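Long-range contacts in carboxyltransferase domain-containing protein (Pyrococcus horikoshii, PDB 2PHC), which is of unknown function but probably binds ATP and has hydrolase activity, and carries a carboxyltransferase-type domain: residues I88-G93 against I182-L187; V114-H118 against D141-A145. All coordinates share one frame; numbering follows the deposited sequence.

Interaction 1 (I88-G93 against I182-L187)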
ATOM      1  N   ILE A  88      -9.352  -3.755   3.251  1.00 33.11           N
ATOM      2  CA  ILE A  88      -9.420  -5.010   4.016  1.00 32.76           C
ATOM      3  C   ILE A  88      -9.468  -4.735   5.522  1.00 33.25           C
ATOM      4  O   ILE A  88      -8.444  -4.282   6.102  1.00 32.28           O
ATOM      5  CB  ILE A  88      -8.274  -6.030   3.579  1.00 32.02           C
ATOM      6  CG1 ILE A  88      -8.590  -6.561   2.157  1.00 33.65           C
ATOM      7  CG2 ILE A  88      -8.236  -7.247   4.452  1.00 30.10           C
ATOM      8  CD1 ILE A  88      -7.595  -7.543   1.530  1.00 27.42           C
ATOM      9  N   PRO A  89     -10.670  -4.947   6.157  1.00 33.86           N
ATOM     10  CA  PRO A  89     -10.749  -4.736   7.593  1.00 33.74           C
ATOM     11  C   PRO A  89      -9.972  -5.838   8.350  1.00 33.77           C
ATOM     12  O   PRO A  89     -10.049  -7.017   7.969  1.00 34.08           O
ATOM     13  CB  PRO A  89     -12.270  -4.741   7.877  1.00 33.91           C
ATOM     14  CG  PRO A  89     -12.820  -5.598   6.905  1.00 34.76           C
ATOM     15  CD  PRO A  89     -11.998  -5.363   5.626  1.00 33.88           C
ATOM     16  N   VAL A  90      -9.190  -5.385   9.338  1.00 33.12           N
ATOM     17  CA  VAL A  90      -8.326  -6.152  10.200  1.00 33.73           C
ATOM     18  C   VAL A  90      -8.658  -5.653  11.570  1.00 34.38           C
ATOM     19  O   VAL A  90      -8.515  -4.465  11.835  1.00 34.19           O
ATOM     20  CB  VAL A  90      -6.779  -5.801  10.012  1.00 35.12           C
ATOM     21  CG1 VAL A  90      -5.870  -6.659  10.928  1.00 30.75           C
ATOM     22  CG2 VAL A  90      -6.295  -5.945   8.526  1.00 33.78           C
ATOM     23  N   ALA A  91      -9.141  -6.543  12.436  1.00 35.64           N
ATOM     24  CA  ALA A  91      -9.115  -6.307  13.932  1.00 35.66           C
ATOM     25  C   ALA A  91      -7.716  -6.606  14.490  1.00 35.66           C
ATOM     26  O   ALA A  91      -7.307  -7.738  14.563  1.00 36.11           O
ATOM     27  CB  ALA A  91     -10.224  -7.152  14.614  1.00 33.93           C
ATOM     28  N   TYR A  92      -6.963  -5.560  14.814  1.00 37.82           N
ATOM     29  CA  TYR A  92      -5.563  -5.646  15.309  1.00 38.14           C
ATOM     30  C   TYR A  92      -5.521  -5.820  16.837  1.00 39.82           C
ATOM     31  O   TYR A  92      -6.480  -5.423  17.541  1.00 39.07           O
ATOM     32  CB  TYR A  92      -4.769  -4.371  15.005  1.00 37.57           C
ATOM     33  CG  TYR A  92      -4.431  -4.059  13.579  1.00 35.93           C
ATOM     34  CD1 TYR A  92      -5.329  -3.379  12.761  1.00 35.88           C
ATOM     35  CD2 TYR A  92      -3.185  -4.389  13.050  1.00 36.77           C
ATOM     36  CE1 TYR A  92      -4.992  -3.082  11.412  1.00 35.86           C
ATOM     37  CE2 TYR A  92      -2.846  -4.088  11.705  1.00 33.86           C
ATOM     38  CZ  TYR A  92      -3.755  -3.434  10.924  1.00 33.38           C
ATOM     39  OH  TYR A  92      -3.468  -3.159   9.636  1.00 32.98           O
ATOM     40  N   GLY A  93      -4.405  -6.396  17.305  1.00 40.00           N
ATOM     41  CA  GLY A  93      -4.146  -6.728  18.709  1.00 42.05           C
ATOM     42  C   GLY A  93      -5.068  -7.695  19.449  1.00 43.30           C
ATOM     43  O   GLY A  93      -5.998  -8.265  18.869  1.00 43.05           O
ATOM     44  N   ILE A 182      -0.517 -10.246  14.058  1.00 26.17           N
ATOM     45  CA  ILE A 182      -0.825  -8.889  14.596  1.00 24.30           C
ATOM     46  C   ILE A 182      -2.322  -8.522  14.482  1.00 24.27           C
ATOM     47  O   ILE A 182      -2.764  -7.519  14.992  1.00 24.74           O
ATOM     48  CB  ILE A 182       0.112  -7.770  13.960  1.00 24.44           C
ATOM     49  CG1 ILE A 182      -0.191  -7.491  12.451  1.00 22.96           C
ATOM     50  CG2 ILE A 182       1.618  -8.105  14.143  1.00 21.72           C
ATOM     51  CD1 ILE A 182       0.455  -6.128  11.943  1.00 14.58           C
ATOM     52  N   GLY A 183      -3.135  -9.365  13.873  1.00 23.39           N
ATOM     53  CA  GLY A 183      -4.474  -8.920  13.561  1.00 23.34           C
ATOM     54  C   GLY A 183      -5.152 -10.030  12.830  1.00 24.66           C
ATOM     55  O   GLY A 183      -4.464 -10.974  12.420  1.00 25.37           O
ATOM     56  N   ARG A 184      -6.473  -9.944  12.656  1.00 23.30           N
ATOM     57  CA  ARG A 184      -7.167 -10.937  11.886  1.00 23.80           C
ATOM     58  C   ARG A 184      -8.204 -10.211  11.061  1.00 24.84           C
ATOM     59  O   ARG A 184      -8.782  -9.236  11.523  1.00 24.45           O
ATOM     60  CB  ARG A 184      -7.891 -11.881  12.816  1.00 24.31           C
ATOM     61  CG  ARG A 184      -8.434 -13.048  12.198  1.00 26.58           C
ATOM     62  CD  ARG A 184      -8.775 -14.111  13.310  1.00 35.06           C
ATOM     63  NE  ARG A 184      -9.636 -15.122  12.690  1.00 41.38           N
ATOM     64  CZ  ARG A 184     -10.428 -15.993  13.338  1.00 46.37           C
ATOM     65  NH1 ARG A 184     -10.475 -16.002  14.678  1.00 44.11           N
ATOM     66  NH2 ARG A 184     -11.148 -16.876  12.631  1.00 43.29           N
ATOM     67  N   ILE A 185      -8.423 -10.734   9.847  1.00 24.61           N
ATOM     68  CA  ILE A 185      -9.403 -10.303   8.906  1.00 25.96           C
ATOM     69  C   ILE A 185     -10.680 -11.165   9.044  1.00 28.33           C
ATOM     70  O   ILE A 185     -10.583 -12.382   9.052  1.00 29.52           O
ATOM     71  CB  ILE A 185      -8.833 -10.476   7.400  1.00 24.55           C
ATOM     72  CG1 ILE A 185      -7.595  -9.591   7.124  1.00 24.55           C
ATOM     73  CG2 ILE A 185      -9.875 -10.242   6.424  1.00 22.10           C
ATOM     74  CD1 ILE A 185      -6.631 -10.132   5.969  1.00 21.03           C
ATOM     75  N   PRO A 186     -11.869 -10.540   9.116  1.00 30.25           N
ATOM     76  CA  PRO A 186     -13.150 -11.289   9.235  1.00 32.84           C
ATOM     77  C   PRO A 186     -13.788 -11.769   7.926  1.00 34.10           C
ATOM     78  O   PRO A 186     -14.579 -12.678   7.968  1.00 33.84           O
ATOM     79  CB  PRO A 186     -14.076 -10.266   9.866  1.00 32.40           C
ATOM     80  CG  PRO A 186     -13.545  -8.910   9.188  1.00 31.85           C
ATOM     81  CD  PRO A 186     -12.050  -9.087   9.287  1.00 29.62           C
ATOM     82  N   LEU A 187     -13.500 -11.090   6.812  1.00 34.82           N
ATOM     83  CA  LEU A 187     -13.864 -11.526   5.469  1.00 34.34           C
ATOM     84  C   LEU A 187     -13.288 -12.893   5.120  1.00 35.15           C
ATOM     85  O   LEU A 187     -12.163 -13.243   5.541  1.00 33.68           O
ATOM     86  CB  LEU A 187     -13.321 -10.533   4.470  1.00 33.70           C
ATOM     87  CG  LEU A 187     -13.681  -9.053   4.675  1.00 36.83           C
ATOM     88  CD1 LEU A 187     -12.755  -8.232   3.833  1.00 38.73           C
ATOM     89  CD2 LEU A 187     -15.131  -8.767   4.258  1.00 39.78           C
TER
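Y92 runs alongside I182. The contact follows one side of the Y92 side chain, from CB to CE2. Its CB starts 3.7 Å from I182 O. CG and CD2 pass the same oxygen, which sits obliquely to the ring. Further out, CE2 meets I182 CD1 at 3.9 Å, and this methyl lies at the ring edge, in its plane. One ring face carries CG1 of V90, 3.6 Å above the centre. That methyl stands anti to the V90 backbone N (chi1 -179°) and also packs on G183 CA. The ring ends in OH, which is hydrogen-bonded to H118 ND1 of helix 111-119. An aliphatic edge, a methyl on one face and a polar tip thus probably limit the turning of the phenol.

The backbones form an antiparallel ladder. A91 and R184 are a hydrogen-bonded pair, with A91 N to R184 O at 2.9 Å and R184 N to A91 O at 3.0 Å. Y92 and G183 are the non-hydrogen-bonded pair beside it. The strands belong to a mixed sheet, consistent with the cyclophilin-like fold of the family, in which 85-92 also pairs with 205-211. Beyond Y92, G93 N donates to I182 O at 3.1 Å in a fairly straight bond (159°).

The other end is packed mainly by apolar side chains. Those of I88 and I185 cross at a slant, I88 CG2 3.6 Å from I185 CG1. P89 O takes a CA-H...O contact from I185 CA. P89 meets L187 at about a right angle, and the fit is tight, with P89 CD 3.5 Å from L187 CD1. R184 points to the other face of the sheet with A91, and its NE bonds to A158 O.

Interaction 2 (V114-H118 against D141-A145)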
ATOM      1  N   VAL A 114       2.610   0.320  15.808  1.00 35.52           N
ATOM      2  CA  VAL A 114       2.526  -0.847  14.923  1.00 33.23           C
ATOM      3  C   VAL A 114       1.261  -0.772  14.055  1.00 33.14           C
ATOM      4  O   VAL A 114       1.336  -0.886  12.836  1.00 31.27           O
ATOM      5  CB  VAL A 114       2.610  -2.212  15.693  1.00 33.19           C
ATOM      6  CG1 VAL A 114       2.374  -3.471  14.717  1.00 28.81           C
ATOM      7  CG2 VAL A 114       3.959  -2.309  16.392  1.00 27.10           C
ATOM      8  N   ILE A 115       0.115  -0.551  14.687  1.00 32.53           N
ATOM      9  CA  ILE A 115      -1.165  -0.501  13.962  1.00 32.98           C
ATOM     10  C   ILE A 115      -1.260   0.586  12.826  1.00 33.92           C
ATOM     11  O   ILE A 115      -1.870   0.329  11.770  1.00 31.16           O
ATOM     12  CB  ILE A 115      -2.288  -0.359  14.953  1.00 33.02           C
ATOM     13  CG1 ILE A 115      -2.352  -1.586  15.884  1.00 32.22           C
ATOM     14  CG2 ILE A 115      -3.628  -0.103  14.278  1.00 34.65           C
ATOM     15  CD1 ILE A 115      -3.642  -1.531  16.821  1.00 27.30           C
ATOM     16  N   GLU A 116      -0.670   1.779  13.076  1.00 34.52           N
ATOM     17  CA  GLU A 116      -0.681   2.929  12.173  1.00 34.96           C
ATOM     18  C   GLU A 116       0.303   2.693  11.054  1.00 33.79           C
ATOM     19  O   GLU A 116       0.003   2.960   9.911  1.00 33.93           O
ATOM     20  CB  GLU A 116      -0.269   4.227  12.916  1.00 37.55           C
ATOM     21  CG  GLU A 116       0.377   5.356  12.052  1.00 43.13           C
ATOM     22  CD  GLU A 116      -0.674   6.273  11.377  1.00 57.07           C
ATOM     23  OE1 GLU A 116      -1.783   6.443  12.000  1.00 59.94           O
ATOM     24  OE2 GLU A 116      -0.402   6.812  10.232  1.00 57.35           O
ATOM     25  N   ILE A 117       1.478   2.170  11.411  1.00 32.85           N
ATOM     26  CA  ILE A 117       2.564   1.891  10.504  1.00 31.41           C
ATOM     27  C   ILE A 117       2.223   0.748   9.585  1.00 31.78           C
ATOM     28  O   ILE A 117       2.444   0.851   8.385  1.00 32.85           O
ATOM     29  CB  ILE A 117       3.809   1.617  11.276  1.00 31.84           C
ATOM     30  CG1 ILE A 117       4.181   2.892  12.046  1.00 32.56           C
ATOM     31  CG2 ILE A 117       4.998   1.170  10.377  1.00 30.31           C
ATOM     32  CD1 ILE A 117       5.398   2.669  12.979  1.00 33.61           C
ATOM     33  N   HIS A 118       1.721  -0.338  10.142  1.00 29.57           N
ATOM     34  CA  HIS A 118       1.077  -1.367   9.377  1.00 28.88           C
ATOM     35  C   HIS A 118      -0.093  -1.006   8.427  1.00 28.88           C
ATOM     36  O   HIS A 118      -0.151  -1.501   7.289  1.00 27.46           O
ATOM     37  CB  HIS A 118       0.609  -2.512  10.244  1.00 26.63           C
ATOM     38  CG  HIS A 118       0.395  -3.741   9.466  1.00 22.75           C
ATOM     39  ND1 HIS A 118      -0.835  -4.090   8.929  1.00 23.97           N
ATOM     40  CD2 HIS A 118       1.273  -4.660   9.045  1.00 19.48           C
ATOM     41  CE1 HIS A 118      -0.696  -5.196   8.229  1.00 23.27           C
ATOM     42  NE2 HIS A 118       0.582  -5.540   8.253  1.00 23.84           N
ATOM     43  N   ASP A 141       6.225  -0.906   5.575  1.00 24.32           N
ATOM     44  CA  ASP A 141       7.295  -0.046   6.260  1.00 25.70           C
ATOM     45  C   ASP A 141       8.321  -0.869   7.110  1.00 26.49           C
ATOM     46  O   ASP A 141       7.920  -1.631   7.965  1.00 26.76           O
ATOM     47  CB  ASP A 141       6.559   0.964   7.140  1.00 26.54           C
ATOM     48  CG  ASP A 141       7.433   2.139   7.574  1.00 30.31           C
ATOM     49  OD1 ASP A 141       8.595   1.943   7.925  1.00 28.71           O
ATOM     50  OD2 ASP A 141       6.954   3.296   7.471  1.00 37.35           O
ATOM     51  N   GLU A 142       9.632  -0.722   6.891  1.00 28.19           N
ATOM     52  CA  GLU A 142      10.660  -1.479   7.625  1.00 31.10           C
ATOM     53  C   GLU A 142      10.754  -1.313   9.176  1.00 31.40           C
ATOM     54  O   GLU A 142      11.374  -2.137   9.859  1.00 32.83           O
ATOM     55  CB  GLU A 142      12.024  -1.247   6.971  1.00 32.21           C
ATOM     56  CG  GLU A 142      11.988  -1.826   5.589  1.00 37.49           C
ATOM     57  CD  GLU A 142      13.255  -1.686   4.775  1.00 46.10           C
ATOM     58  OE1 GLU A 142      14.342  -1.295   5.328  1.00 51.30           O
ATOM     59  OE2 GLU A 142      13.127  -1.980   3.556  1.00 48.40           O
ATOM     60  N   ARG A 143      10.119  -0.278   9.717  1.00 30.08           N
ATOM     61  CA  ARG A 143      10.141  -0.025  11.131  1.00 29.46           C
ATOM     62  C   ARG A 143       9.391  -1.069  11.913  1.00 29.47           C
ATOM     63  O   ARG A 143       9.518  -1.124  13.154  1.00 29.92           O
ATOM     64  CB  ARG A 143       9.571   1.361  11.439  1.00 28.10           C
ATOM     65  CG  ARG A 143      10.489   2.510  11.058  1.00 26.83           C
ATOM     66  CD  ARG A 143       9.702   3.820  11.278  1.00 32.92           C
ATOM     67  NE  ARG A 143       8.656   4.059  10.285  1.00 34.72           N
ATOM     68  CZ  ARG A 143       7.654   4.933  10.411  1.00 36.13           C
ATOM     69  NH1 ARG A 143       7.502   5.654  11.528  1.00 37.78           N
ATOM     70  NH2 ARG A 143       6.775   5.074   9.418  1.00 33.89           N
ATOM     71  N   ILE A 144       8.525  -1.815  11.217  1.00 28.53           N
ATOM     72  CA  ILE A 144       7.841  -2.970  11.830  1.00 25.40           C
ATOM     73  C   ILE A 144       8.353  -4.370  11.429  1.00 24.16           C
ATOM     74  O   ILE A 144       7.774  -5.367  11.813  1.00 21.45           O
ATOM     75  CB  ILE A 144       6.333  -2.837  11.767  1.00 25.45           C
ATOM     76  CG1 ILE A 144       5.840  -2.741  10.329  1.00 24.04           C
ATOM     77  CG2 ILE A 144       5.890  -1.623  12.566  1.00 22.53           C
ATOM     78  CD1 ILE A 144       4.380  -3.048  10.267  1.00 18.55           C
ATOM     79  N   ALA A 145       9.497  -4.403  10.736  1.00 24.82           N
ATOM     80  CA  ALA A 145      10.183  -5.639  10.345  1.00 26.27           C
ATOM     81  C   ALA A 145      10.417  -6.561  11.578  1.00 26.62           C
ATOM     82  O   ALA A 145      10.898  -6.069  12.606  1.00 29.32           O
ATOM     83  CB  ALA A 145      11.523  -5.286   9.656  1.00 24.32           C
TER
HETATM   84  O   HOH W   1       3.936  -0.981   6.912  1.00 28.29           O
HETATM   85  O   HOH W   2       4.173   3.485   7.399  1.00 38.93           O
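I117 and I144 pass with their tips pointing opposite ways and bury almost equal surface. Their CG2 methyls meet at 3.7 Å. I117 CG2 also reaches CB of D141 at 3.6 Å, so this one methyl touches two residues of the facing turn. The other branch of I117 puts CD1 over one face of the R143 guanidinium. It lies 3.9 Å from NH1 and is offset toward the rim.

I144 holds CG1 between its backbone N and carbonyl carbon (chi1 60°). With the extended chi2 (162°), this carries CD1 to the edge of the H118 ring, in its plane, 3.7 Å from H118 CD2. CG2 of I144 also touches V114 more loosely. H118 NE2 is hydrogen-bonded to T168 OG1.

The facing segment is an Asx turn leading through a short 3-10 turn, 142-144, and it packs on helix 111-119 of the same domain. D141 OD1 accepts from R143 N and R143 NE, both from the same face of the carboxylate. The guanidinium grips side-on: NE goes to OD1, and NH2 makes a salt bridge to OD2 at 2.6 Å. Both acceptor oxygens lie near the guanidinium plane. NE and NH2 stand above the carboxylate plane, while R143 N comes in on the anti side of OD1. The R143 chain bends at chi3 (-73°), which helps bring the group back to D141. The pairing probably steadies the guanidinium against I117 CD1.

No direct hydrogen bond crosses this contact. One water donates to I117 O at 2.8 Å and accepts from D141 N at 2.7 Å. A second water donates to D141 OD2 and, weakly, to I117 O.

The centres of the two interactions are about 15 Å apart, within the same domain. Interaction 2 is nested along the chain inside the loop that interaction 1 closes. Strand 85-92 comes first, then helix 111-119, then the turn at 141-145, and last strand 180-184. Interaction 1 joins two neighbouring strands of the mixed sheet. Interaction 2 ties the helix lying against that sheet to the turn after strand 134-138. The two meet directly. I182 CD1 packs on the H118 ring, and Y92 CB lies 3.6 Å from I115 CD1. The helix thus lies between the strand pair and the turn, in contact with both.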